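Local atomic coordinates of nigritoxine (Vibrio nigripulchritudo, PDB entry 5M41), a protein that acts as a bacterial protein toxin against crustaceans and insects, with a fold that was new when its structure was determined. Residues K96-L100 and T111-Q115. Coordinates in Å, arbitrary orientation, origin at the centre of the assembly. Residues are numbered along the deposited sequence.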
# COMPACT_ATOMS: atom_id res chain seq x y z
N LYS A 96 32.53 18.33 -48.95
CA LYS A 96 32.19 19.35 -47.97
C LYS A 96 30.68 19.61 -47.93
O LYS A 96 30.20 20.46 -47.20
CB LYS A 96 32.92 20.64 -48.29
CG LYS A 96 34.42 20.57 -48.09
CD LYS A 96 35.10 21.75 -48.77
CE LYS A 96 36.43 22.10 -48.12
NZ LYS A 96 37.35 20.93 -48.05
N THR A 97 29.92 18.88 -48.73
CA THR A 97 28.47 19.05 -48.72
C THR A 97 27.82 17.76 -48.28
O THR A 97 28.45 16.71 -48.33
CB THR A 97 27.93 19.51 -50.10
OG1 THR A 97 28.06 18.45 -51.05
CG2 THR A 97 28.69 20.71 -50.61
N GLY A 98 26.56 17.85 -47.86
CA GLY A 98 25.83 16.74 -47.25
C GLY A 98 24.95 17.25 -46.12
O GLY A 98 24.33 18.32 -46.24
N ILE A 99 24.90 16.50 -45.01
CA ILE A 99 23.91 16.75 -43.97
C ILE A 99 24.57 16.91 -42.60
O ILE A 99 25.32 16.03 -42.18
CB ILE A 99 22.84 15.63 -43.93
CG1 ILE A 99 22.03 15.60 -45.25
CG2 ILE A 99 21.92 15.79 -42.73
CD1 ILE A 99 20.93 14.56 -45.26
N LEU A 100 24.29 18.03 -41.95
CA LEU A 100 24.72 18.32 -40.61
C LEU A 100 23.64 17.82 -39.67
O LEU A 100 22.49 18.22 -39.80
CB LEU A 100 24.91 19.83 -40.42
CG LEU A 100 25.17 20.26 -38.98
CD1 LEU A 100 26.52 19.73 -38.49
CD2 LEU A 100 25.14 21.78 -38.89
N THR A 111 20.25 19.37 -41.13
CA THR A 111 20.26 20.52 -42.01
C THR A 111 21.05 20.15 -43.25
O THR A 111 22.14 19.58 -43.16
CB THR A 111 20.95 21.71 -41.32
OG1 THR A 111 20.39 21.86 -40.02
CG2 THR A 111 20.75 23.02 -42.12
N ASN A 112 20.47 20.44 -44.41
CA ASN A 112 21.18 20.23 -45.66
C ASN A 112 22.24 21.29 -45.85
O ASN A 112 21.94 22.48 -45.90
CB ASN A 112 20.19 20.23 -46.83
CG ASN A 112 19.23 19.07 -46.75
OD1 ASN A 112 19.65 17.91 -46.83
ND2 ASN A 112 17.95 19.36 -46.57
N ILE A 113 23.49 20.87 -45.92
CA ILE A 113 24.57 21.79 -46.21
C ILE A 113 24.91 21.58 -47.68
O ILE A 113 25.52 20.57 -48.06
CB ILE A 113 25.79 21.54 -45.31
CG1 ILE A 113 25.42 21.64 -43.81
CG2 ILE A 113 26.95 22.47 -45.70
CD1 ILE A 113 24.90 23.00 -43.34
N GLN A 114 24.49 22.53 -48.51
CA GLN A 114 24.78 22.49 -49.96
C GLN A 114 25.93 23.42 -50.37
O GLN A 114 26.52 23.25 -51.43
CB GLN A 114 23.53 22.84 -50.76
CG GLN A 114 22.34 21.95 -50.43
CD GLN A 114 21.03 22.50 -50.97
OE1 GLN A 114 21.03 23.37 -51.85
NE2 GLN A 114 19.91 22.01 -50.44
N GLN A 115 26.24 24.40 -49.53
CA GLN A 115 27.33 25.34 -49.81
C GLN A 115 27.86 25.92 -48.51
O GLN A 115 27.14 25.93 -47.51
CB GLN A 115 26.84 26.48 -50.72
CG GLN A 115 25.69 27.31 -50.13
CD GLN A 115 25.09 28.27 -51.15
OE1 GLN A 115 25.80 28.94 -51.88
NE2 GLN A 115 23.77 28.31 -51.21
O HOH W 1 21.26 20.21 -38.11
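Strands 98-102 and 110-113 form a beta hairpin at the edge of a five-stranded antiparallel sheet, with 110-113 outermost. The N-to-C directions of strands 98-100 and 111-113 differ by 136°, their axes approaching to 4.6 Å, so the ladder is twisted. Two hydrogen-bonded pairs carry it: Gly-98 N to Ile-113 O (2.9 Å) with Ile-113 N to Gly-98 O (2.7 Å), and Leu-100 N to Thr-111 O (2.9 Å) with Thr-111 N to Leu-100 O (2.8 Å). Between them, in the non-hydrogen-bonded pair with Asn-112, Ile-99 CA points its hydrogen at Thr-111 O (3.4 Å). Gly-98 has phi/psi of 141/-139°, where a CB would clash with the preceding carbonyl. On the buried face, Leu-100 CB packs against Ile-113 CG1 (3.9 Å), and both side chains reach Phe-88 and Ile-122. On the opposite face, Ile-99 CG1 lies 3.7 Å from Asn-112 OD1. Thr-97 OG1 hydrogen-bonds to Asp-91 OD2, while Thr-97 CG2 sits 3.4 Å from Gln-114 O. One water donates to Leu-100 O (2.9 Å) and accepts from Thr-111 OG1 (2.7 Å).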